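Local coordinates for protein putative diguanylate cyclase (GGDEF) with PAS/PAC domain (Rhodopseudomonas palustris, PDB 3LIF) that probably makes cyclic di-GMP from two GTP molecules and is represented here by its extracellular, PDC-fold sensor domain, at residues Ala200-Tyr209 / Lys220-Ser228; Leu24-Phe32 / Tyr153-Phe161. One frame throughout, in Å; residues are numbered along the deposited sequence.

The chain begins with the long helix 5-47, whose middle turns, residues 24-32, pack in contact 2 against helix 151-158, closing a loop of 120 residues that contains the whole first five-stranded sheet. Contact 1 opens only afterwards: the chain leaves helix 195-203, runs out along strand 206-212 and returns on strand 219-226, a short hairpin closure within the second sheet. The two contacts are thus in series, neither nested nor crossed. Their centres lie about 17 Å apart, yet they meet at V227 and S228: V227 packs on A28, and S228 O probably accepts a hydrogen bond from T29 OG1.

Contact 1. Residues Ala200-Tyr209 / Lys220-Ser228; sequences ALPRSPDGYY and KYLAYRRVS
Y224 reaches across from strand 219-226 and spreads its ring against the chain that leaves helix 195-203. One face receives G207 CA in a CH-pi contact, 3.5 Å from the ring centroid. With CG set between the backbone N and the carbonyl carbon (chi1 72°), the phenol extends over the neighbouring strand until its hydroxyl donates to S204 O, a bond modelled too short for its length to be trusted. A200 CB packs beside this hydroxyl, and Y209 crosses the phenol at about a right angle, CE2 of Y209 lying 3.5 Å from CE2 of Y224. L196 of helix 195-203 also packs against Y224 and Y209 in this compact part.

Backbone bonds fix the register: Y209 N donates to L222 O at 2.8 Å, L222 N returns one to Y209 O, and the R226 N-H points almost straight (174°) at P205 O. Here, toward solvent, the extended R226 lays a guanidinium face under L201 CD2, 3.6 Å from CZ, and exposed P205 flanks it; one water accepts from R226 NE and donates to L201 O.

Helix 5-47 covers the face bearing Y208 and R225, S21 and R18 bonding R225. Across it the D206-R225 pairing is loose, OD1 3.7 Å from NH1, charges only. The Y208 and Y221 rings are tilted by 25° and offset so far that little of one covers the other. Strands 206-212 and 219-226 form the antiparallel beta hairpin at one edge of the second sheet, with helix 195-203 leading into it, in the PDC (Cache) fold.

Contact 2. Residues Leu24-Phe32 / Tyr153-Phe161; sequences LAEHATHTF and YFSTFYKTF
The H27 imidazole and the F157 phenyl form an offset stack, centroids 3.8 Å apart and planes at 14°. Both side chains have CG trans to the backbone N (chi1 178° and 179°), which points them toward each other from the two helices. T31 OG1 lies over the other imidazole face; it donates to H27 O, which also accepts the T31 backbone N-H, the two donors arriving from opposite faces of the carbonyl plane. A water 2.7 Å from ND1 of H27 also meets Y158 OH and donates to L24 O.

These rings join the long N-terminal helix of a double-PDC sensor to helix 151-158, which runs roughly antiparallel to it, at 150°, beside the second sheet. F154 is a knob set among H27, A28, T31 and F32: its CD1 meets the edge of the imidazole, and its CZ lies 3.6 Å from CE1 of F32. I180 and L171 of that sheet also touch F154. Y153 runs past T31 in the opposite direction, bringing its ring edge to OG1. One helical turn before H27, a single methyl of L24, CD2, contacts both Y158 CE1 and F161 CE2 at 3.9 Å.

Contact 1. Residues Ala200-Tyr209 / Lys220-Ser228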
loop_
_atom_site.group_PDB
_atom_site.type_symbol
_atom_site.label_atom_id
_atom_site.label_comp_id
_atom_site.label_asym_id
_atom_site.label_seq_id
_atom_site.Cartn_x
_atom_site.Cartn_y
_atom_site.Cartn_z
ATOM N N ALA A 200 -8.752 -14.316 -13.051
ATOM C CA ALA A 200 -7.729 -14.973 -12.267
ATOM C C ALA A 200 -7.913 -14.897 -10.727
ATOM O O ALA A 200 -7.856 -15.924 -10.039
ATOM C CB ALA A 200 -6.351 -14.475 -12.653
ATOM N N LEU A 201 -8.086 -13.710 -10.148
ATOM C CA LEU A 201 -8.207 -13.729 -8.693
ATOM C C LEU A 201 -9.483 -14.483 -8.225
ATOM O O LEU A 201 -9.465 -15.193 -7.201
ATOM C CB LEU A 201 -8.075 -12.341 -8.067
ATOM C CG LEU A 201 -6.676 -11.774 -7.961
ATOM C CD1 LEU A 201 -6.688 -10.238 -8.028
ATOM C CD2 LEU A 201 -6.013 -12.304 -6.675
ATOM N N PRO A 202 -10.589 -14.346 -8.974
ATOM C CA PRO A 202 -11.765 -15.101 -8.483
ATOM C C PRO A 202 -11.481 -16.572 -8.512
ATOM O O PRO A 202 -12.051 -17.287 -7.727
ATOM C CB PRO A 202 -12.879 -14.764 -9.458
ATOM C CG PRO A 202 -12.474 -13.470 -10.075
ATOM C CD PRO A 202 -10.923 -13.369 -10.013
ATOM N N ARG A 203 -10.597 -17.023 -9.408
ATOM C CA ARG A 203 -10.298 -18.453 -9.560
ATOM C C ARG A 203 -9.213 -18.811 -8.569
ATOM O O ARG A 203 -9.161 -19.920 -8.125
ATOM C CB ARG A 203 -9.816 -18.761 -10.973
ATOM C CG ARG A 203 -9.622 -20.254 -11.267
ATOM C CD ARG A 203 -8.524 -20.556 -12.322
ATOM N NE ARG A 203 -8.590 -19.598 -13.449
ATOM C CZ ARG A 203 -7.632 -18.722 -13.821
ATOM N NH1 ARG A 203 -6.459 -18.641 -13.178
ATOM N NH2 ARG A 203 -7.863 -17.901 -14.848
ATOM N N SER A 204 -8.325 -17.886 -8.230
ATOM C CA SER A 204 -7.400 -18.194 -7.158
ATOM C C SER A 204 -6.128 -17.399 -7.050
ATOM O O SER A 204 -5.854 -16.565 -7.895
ATOM C CB SER A 204 -6.949 -19.641 -7.374
ATOM O OG SER A 204 -5.578 -19.767 -7.780
ATOM N N PRO A 205 -5.452 -17.454 -5.904
ATOM C CA PRO A 205 -5.100 -16.251 -5.223
ATOM C C PRO A 205 -3.566 -16.092 -5.428
ATOM O O PRO A 205 -3.021 -15.036 -5.069
ATOM C CB PRO A 205 -5.276 -16.621 -3.716
ATOM C CG PRO A 205 -5.143 -18.078 -3.651
ATOM C CD PRO A 205 -5.840 -18.504 -4.925
ATOM N N ASP A 206 -2.845 -17.034 -6.060
ATOM C CA ASP A 206 -2.208 -16.961 -7.385
ATOM C C ASP A 206 -2.387 -18.114 -8.382
ATOM O O ASP A 206 -2.975 -19.196 -8.030
ATOM C CB ASP A 206 -0.758 -17.133 -6.981
ATOM C CG ASP A 206 -0.562 -18.471 -6.158
ATOM O OD1 ASP A 206 -0.888 -18.572 -4.949
ATOM O OD2 ASP A 206 -0.170 -19.483 -6.751
ATOM N N GLY A 207 -1.754 -18.002 -9.565
ATOM C CA GLY A 207 -0.728 -17.044 -9.870
ATOM C C GLY A 207 0.084 -16.940 -11.192
ATOM O O GLY A 207 1.037 -16.158 -11.167
ATOM N N TYR A 208 -0.215 -17.551 -12.355
ATOM C CA TYR A 208 0.672 -17.228 -13.553
ATOM C C TYR A 208 0.136 -17.376 -14.979
ATOM O O TYR A 208 -0.346 -18.413 -15.301
ATOM C CB TYR A 208 1.875 -18.134 -13.504
ATOM C CG TYR A 208 3.000 -17.871 -14.478
ATOM C CD1 TYR A 208 4.025 -16.970 -14.161
ATOM C CD2 TYR A 208 3.098 -18.594 -15.681
ATOM C CE1 TYR A 208 5.108 -16.748 -15.042
ATOM C CE2 TYR A 208 4.166 -18.388 -16.585
ATOM C CZ TYR A 208 5.176 -17.464 -16.251
ATOM O OH TYR A 208 6.225 -17.248 -17.108
ATOM N N TYR A 209 0.268 -16.402 -15.872
ATOM C CA TYR A 209 -0.407 -16.540 -17.178
ATOM C C TYR A 209 -0.030 -15.502 -18.217
ATOM O O TYR A 209 0.705 -14.568 -17.941
ATOM C CB TYR A 209 -1.934 -16.525 -17.027
ATOM C CG TYR A 209 -2.477 -15.243 -16.453
ATOM C CD1 TYR A 209 -2.801 -14.184 -17.269
ATOM C CD2 TYR A 209 -2.636 -15.086 -15.081
ATOM C CE1 TYR A 209 -3.264 -13.004 -16.730
ATOM C CE2 TYR A 209 -3.096 -13.904 -14.543
ATOM C CZ TYR A 209 -3.417 -12.869 -15.359
ATOM O OH TYR A 209 -3.876 -11.669 -14.818
ATOM N N LYS A 220 3.104 -10.133 -22.221
ATOM C CA LYS A 220 4.017 -10.742 -21.283
ATOM C C LYS A 220 3.409 -11.807 -20.439
ATOM O O LYS A 220 2.191 -11.898 -20.322
ATOM C CB LYS A 220 4.644 -9.715 -20.371
ATOM C CG LYS A 220 4.056 -8.356 -20.442
ATOM C CD LYS A 220 4.990 -7.362 -19.756
ATOM C CE LYS A 220 5.010 -6.070 -20.536
ATOM N NZ LYS A 220 5.487 -4.962 -19.670
ATOM N N TYR A 221 4.289 -12.648 -19.905
ATOM C CA TYR A 221 3.937 -13.547 -18.841
ATOM C C TYR A 221 3.913 -12.765 -17.532
ATOM O O TYR A 221 4.827 -11.979 -17.260
ATOM C CB TYR A 221 4.943 -14.677 -18.722
ATOM C CG TYR A 221 4.701 -15.749 -19.718
ATOM C CD1 TYR A 221 5.213 -15.646 -21.005
ATOM C CD2 TYR A 221 3.929 -16.864 -19.399
ATOM C CE1 TYR A 221 4.994 -16.618 -21.960
ATOM C CE2 TYR A 221 3.699 -17.883 -20.368
ATOM C CZ TYR A 221 4.239 -17.744 -21.654
ATOM O OH TYR A 221 4.037 -18.722 -22.635
ATOM N N LEU A 222 2.862 -13.010 -16.744
ATOM C CA LEU A 222 2.606 -12.351 -15.480
ATOM C C LEU A 222 2.363 -13.363 -14.356
ATOM O O LEU A 222 1.573 -14.381 -14.464
ATOM C CB LEU A 222 1.371 -11.451 -15.613
ATOM C CG LEU A 222 0.844 -10.677 -14.370
ATOM C CD1 LEU A 222 0.101 -9.456 -14.807
ATOM C CD2 LEU A 222 -0.017 -11.534 -13.451
ATOM N N ALA A 223 3.030 -13.103 -13.254
ATOM C CA ALA A 223 2.764 -13.897 -12.081
ATOM C C ALA A 223 2.180 -12.916 -11.054
ATOM O O ALA A 223 2.647 -11.762 -10.951
ATOM C CB ALA A 223 4.037 -14.502 -11.571
ATOM N N TYR A 224 1.158 -13.376 -10.327
ATOM C CA TYR A 224 0.528 -12.599 -9.284
ATOM C C TYR A 224 0.288 -13.452 -8.080
ATOM O O TYR A 224 0.151 -14.668 -8.173
ATOM C CB TYR A 224 -0.826 -12.102 -9.734
ATOM C CG TYR A 224 -1.869 -13.192 -9.815
ATOM C CD1 TYR A 224 -2.583 -13.558 -8.688
ATOM C CD2 TYR A 224 -2.133 -13.890 -11.047
ATOM C CE1 TYR A 224 -3.568 -14.546 -8.746
ATOM C CE2 TYR A 224 -3.107 -14.874 -11.136
ATOM C CZ TYR A 224 -3.820 -15.197 -9.963
ATOM O OH TYR A 224 -4.796 -16.152 -9.944
ATOM N N ARG A 225 0.168 -12.781 -6.951
ATOM C CA ARG A 225 -0.096 -13.416 -5.677
ATOM C C ARG A 225 -0.776 -12.477 -4.640
ATOM O O ARG A 225 -0.303 -11.356 -4.371
ATOM C CB ARG A 225 1.226 -13.958 -5.098
ATOM C CG ARG A 225 1.031 -14.748 -3.825
ATOM C CD ARG A 225 2.322 -15.173 -3.239
ATOM N NE ARG A 225 3.161 -15.820 -4.253
ATOM C CZ ARG A 225 3.241 -17.145 -4.451
ATOM N NH1 ARG A 225 2.538 -17.988 -3.712
ATOM N NH2 ARG A 225 4.034 -17.623 -5.391
ATOM N N ARG A 226 -1.887 -12.930 -4.061
ATOM C CA ARG A 226 -2.496 -12.200 -2.930
ATOM C C ARG A 226 -1.442 -11.998 -1.875
ATOM O O ARG A 226 -0.664 -12.915 -1.600
ATOM C CB ARG A 226 -3.642 -12.952 -2.298
ATOM C CG ARG A 226 -4.856 -12.852 -3.138
ATOM C CD ARG A 226 -6.113 -13.125 -2.328
ATOM N NE ARG A 226 -7.274 -13.250 -3.211
ATOM C CZ ARG A 226 -8.032 -12.233 -3.637
ATOM N NH1 ARG A 226 -9.040 -12.490 -4.425
ATOM N NH2 ARG A 226 -7.796 -10.978 -3.301
ATOM N N VAL A 227 -1.420 -10.803 -1.299
ATOM C CA VAL A 227 -0.524 -10.481 -0.238
ATOM C C VAL A 227 -1.078 -10.989 1.116
ATOM O O VAL A 227 -2.131 -10.619 1.617
ATOM C CB VAL A 227 -0.329 -8.979 -0.180
ATOM C CG1 VAL A 227 0.300 -8.542 1.195
ATOM C CG2 VAL A 227 0.421 -8.517 -1.378
ATOM N N SER A 228 -0.337 -11.856 1.736
ATOM C CA SER A 228 -0.825 -12.352 2.992
ATOM C C SER A 228 -1.179 -11.243 4.048
ATOM O O SER A 228 -0.395 -10.311 4.289
ATOM C CB SER A 228 0.161 -13.377 3.530
ATOM O OG SER A 228 -0.073 -13.474 4.896
HETATM O O HOH W 1 -8.134 -15.276 -4.854
#

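Contact 2. Residues Leu24-Phe32 / Tyr153-Phe161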
loop_
_atom_site.group_PDB
_atom_site.type_symbol
_atom_site.label_atom_id
_atom_site.label_comp_id
_atom_site.label_asym_id
_atom_site.label_seq_id
_atom_site.Cartn_x
_atom_site.Cartn_y
_atom_site.Cartn_z
ATOM N N LEU A 24 7.897 -10.673 -3.276
ATOM C CA LEU A 24 7.217 -9.393 -3.325
ATOM C C LEU A 24 6.015 -9.383 -2.343
ATOM O O LEU A 24 5.812 -8.418 -1.661
ATOM C CB LEU A 24 6.822 -9.053 -4.770
ATOM C CG LEU A 24 7.978 -8.914 -5.782
ATOM C CD1 LEU A 24 7.519 -8.748 -7.233
ATOM C CD2 LEU A 24 8.896 -7.775 -5.468
ATOM N N ALA A 25 5.255 -10.465 -2.256
ATOM C CA ALA A 25 4.081 -10.500 -1.394
ATOM C C ALA A 25 4.503 -10.364 0.080
ATOM O O ALA A 25 3.890 -9.646 0.877
ATOM C CB ALA A 25 3.327 -11.771 -1.603
ATOM N N GLU A 26 5.580 -11.041 0.437
ATOM C CA GLU A 26 6.078 -10.940 1.797
ATOM C C GLU A 26 6.631 -9.604 2.128
ATOM O O GLU A 26 6.457 -9.086 3.222
ATOM C CB GLU A 26 7.153 -11.968 2.063
ATOM C CG GLU A 26 6.553 -13.317 2.168
ATOM C CD GLU A 26 7.500 -14.229 2.858
ATOM O OE1 GLU A 26 7.121 -14.758 3.942
ATOM O OE2 GLU A 26 8.652 -14.381 2.338
ATOM N N HIS A 27 7.363 -9.057 1.206
ATOM C CA HIS A 27 7.814 -7.722 1.439
ATOM C C HIS A 27 6.610 -6.804 1.787
ATOM O O HIS A 27 6.731 -5.910 2.656
ATOM C CB HIS A 27 8.470 -7.242 0.199
ATOM C CG HIS A 27 8.943 -5.855 0.299
ATOM N ND1 HIS A 27 8.212 -4.790 -0.174
ATOM C CD2 HIS A 27 10.105 -5.346 0.759
ATOM C CE1 HIS A 27 8.901 -3.680 -0.007
ATOM N NE2 HIS A 27 10.056 -3.987 0.554
ATOM N N ALA A 28 5.461 -7.010 1.113
ATOM C CA ALA A 28 4.327 -6.139 1.341
ATOM C C ALA A 28 3.880 -6.471 2.730
ATOM O O ALA A 28 3.798 -5.589 3.596
ATOM C CB ALA A 28 3.210 -6.367 0.351
ATOM N N THR A 29 3.637 -7.749 2.972
ATOM C CA THR A 29 3.205 -8.116 4.299
ATOM C C THR A 29 4.113 -7.503 5.367
ATOM O O THR A 29 3.648 -6.863 6.295
ATOM C CB THR A 29 3.092 -9.604 4.522
ATOM O OG1 THR A 29 2.099 -10.163 3.639
ATOM C CG2 THR A 29 2.651 -9.826 5.964
ATOM N N HIS A 30 5.409 -7.661 5.236
ATOM C CA HIS A 30 6.309 -7.198 6.288
ATOM C C HIS A 30 6.232 -5.671 6.395
ATOM O O HIS A 30 6.247 -5.134 7.512
ATOM C CB HIS A 30 7.789 -7.638 6.083
ATOM C CG HIS A 30 8.038 -9.116 6.213
ATOM N ND1 HIS A 30 7.302 -9.935 7.045
ATOM C CD2 HIS A 30 8.966 -9.914 5.621
ATOM C CE1 HIS A 30 7.749 -11.176 6.941
ATOM N NE2 HIS A 30 8.758 -11.188 6.085
ATOM N N THR A 31 6.153 -4.976 5.252
ATOM C CA THR A 31 6.118 -3.504 5.283
ATOM C C THR A 31 4.852 -2.957 5.969
ATOM O O THR A 31 4.928 -2.124 6.862
ATOM C CB THR A 31 6.149 -2.936 3.914
ATOM O OG1 THR A 31 7.328 -3.400 3.240
ATOM C CG2 THR A 31 6.144 -1.429 3.991
ATOM N N PHE A 32 3.687 -3.445 5.571
ATOM C CA PHE A 32 2.480 -3.048 6.292
ATOM C C PHE A 32 2.503 -3.439 7.766
ATOM O O PHE A 32 2.079 -2.643 8.611
ATOM C CB PHE A 32 1.199 -3.479 5.560
ATOM C CG PHE A 32 0.942 -2.641 4.345
ATOM C CD1 PHE A 32 1.565 -2.931 3.143
ATOM C CD2 PHE A 32 0.146 -1.500 4.422
ATOM C CE1 PHE A 32 1.370 -2.118 2.022
ATOM C CE2 PHE A 32 -0.081 -0.723 3.295
ATOM C CZ PHE A 32 0.556 -1.006 2.115
ATOM N N TYR A 153 9.036 4.097 -1.299
ATOM C CA TYR A 153 9.659 2.999 -0.677
ATOM C C TYR A 153 9.472 1.744 -1.515
ATOM O O TYR A 153 10.400 0.925 -1.611
ATOM C CB TYR A 153 9.027 2.758 0.657
ATOM C CG TYR A 153 9.599 1.635 1.410
ATOM C CD1 TYR A 153 10.888 1.726 1.958
ATOM C CD2 TYR A 153 8.849 0.474 1.630
ATOM C CE1 TYR A 153 11.405 0.694 2.716
ATOM C CE2 TYR A 153 9.356 -0.591 2.378
ATOM C CZ TYR A 153 10.630 -0.444 2.914
ATOM O OH TYR A 153 11.149 -1.449 3.621
ATOM N N PHE A 154 8.280 1.532 -2.072
ATOM C CA PHE A 154 8.045 0.307 -2.812
ATOM C C PHE A 154 8.721 0.365 -4.209
ATOM O O PHE A 154 9.354 -0.604 -4.661
ATOM C CB PHE A 154 6.557 0.035 -2.966
ATOM C CG PHE A 154 5.901 -0.477 -1.731
ATOM C CD1 PHE A 154 5.954 -1.829 -1.409
ATOM C CD2 PHE A 154 5.165 0.382 -0.926
ATOM C CE1 PHE A 154 5.338 -2.315 -0.282
ATOM C CE2 PHE A 154 4.529 -0.090 0.228
ATOM C CZ PHE A 154 4.607 -1.452 0.547
ATOM N N SER A 155 8.579 1.478 -4.902
ATOM C CA SER A 155 9.121 1.495 -6.233
ATOM C C SER A 155 10.638 1.324 -6.188
ATOM O O SER A 155 11.248 0.775 -7.080
ATOM C CB SER A 155 8.720 2.775 -6.973
ATOM O OG SER A 155 8.905 3.904 -6.164
ATOM N N THR A 156 11.266 1.778 -5.124
ATOM C CA THR A 156 12.708 1.729 -5.026
ATOM C C THR A 156 13.158 0.306 -4.805
ATOM O O THR A 156 14.124 -0.134 -5.361
ATOM C CB THR A 156 13.090 2.624 -3.864
ATOM O OG1 THR A 156 13.057 3.959 -4.366
ATOM C CG2 THR A 156 14.456 2.281 -3.208
ATOM N N PHE A 157 12.446 -0.406 -3.970
ATOM C CA PHE A 157 12.683 -1.799 -3.820
ATOM C C PHE A 157 12.429 -2.470 -5.175
ATOM O O PHE A 157 13.169 -3.393 -5.554
ATOM C CB PHE A 157 11.685 -2.346 -2.805
ATOM C CG PHE A 157 11.808 -3.814 -2.561
ATOM C CD1 PHE A 157 13.036 -4.381 -2.245
ATOM C CD2 PHE A 157 10.703 -4.638 -2.621
ATOM C CE1 PHE A 157 13.146 -5.761 -2.005
ATOM C CE2 PHE A 157 10.802 -6.006 -2.393
ATOM C CZ PHE A 157 12.025 -6.565 -2.080
ATOM N N TYR A 158 11.401 -2.013 -5.913
ATOM C CA TYR A 158 10.963 -2.807 -7.053
ATOM C C TYR A 158 11.987 -2.694 -8.146
ATOM O O TYR A 158 12.227 -3.650 -8.891
ATOM C CB TYR A 158 9.556 -2.488 -7.583
ATOM C CG TYR A 158 8.439 -2.874 -6.656
ATOM C CD1 TYR A 158 8.617 -3.871 -5.691
ATOM C CD2 TYR A 158 7.217 -2.225 -6.715
ATOM C CE1 TYR A 158 7.596 -4.212 -4.806
ATOM C CE2 TYR A 158 6.180 -2.548 -5.850
ATOM C CZ TYR A 158 6.372 -3.537 -4.897
ATOM O OH TYR A 158 5.335 -3.859 -4.050
ATOM N N LYS A 159 12.640 -1.544 -8.218
ATOM C CA LYS A 159 13.654 -1.409 -9.236
ATOM C C LYS A 159 14.947 -2.214 -8.989
ATOM O O LYS A 159 15.764 -2.332 -9.886
ATOM C CB LYS A 159 13.934 0.048 -9.552
ATOM C CG LYS A 159 14.836 0.723 -8.611
ATOM C CD LYS A 159 14.987 2.173 -9.074
ATOM C CE LYS A 159 15.971 2.262 -10.251
ATOM N NZ LYS A 159 16.066 3.684 -10.619
ATOM N N THR A 160 15.113 -2.811 -7.815
ATOM C CA THR A 160 16.278 -3.635 -7.620
ATOM C C THR A 160 16.208 -4.979 -8.375
ATOM O O THR A 160 16.996 -5.877 -8.094
ATOM C CB THR A 160 16.509 -4.005 -6.130
ATOM O OG1 THR A 160 15.520 -4.952 -5.718
ATOM C CG2 THR A 160 16.496 -2.800 -5.230
ATOM N N PHE A 161 15.269 -5.178 -9.288
ATOM C CA PHE A 161 15.088 -6.533 -9.781
ATOM C C PHE A 161 15.339 -6.621 -11.240
ATOM O O PHE A 161 14.709 -5.925 -12.017
ATOM C CB PHE A 161 13.686 -7.053 -9.501
ATOM C CG PHE A 161 13.488 -7.512 -8.102
ATOM C CD1 PHE A 161 13.921 -8.761 -7.708
ATOM C CD2 PHE A 161 12.866 -6.688 -7.168
ATOM C CE1 PHE A 161 13.747 -9.209 -6.401
ATOM C CE2 PHE A 161 12.684 -7.119 -5.867
ATOM C CZ PHE A 161 13.136 -8.396 -5.472
HETATM O O HOH W 2 6.272 -5.509 -1.910
#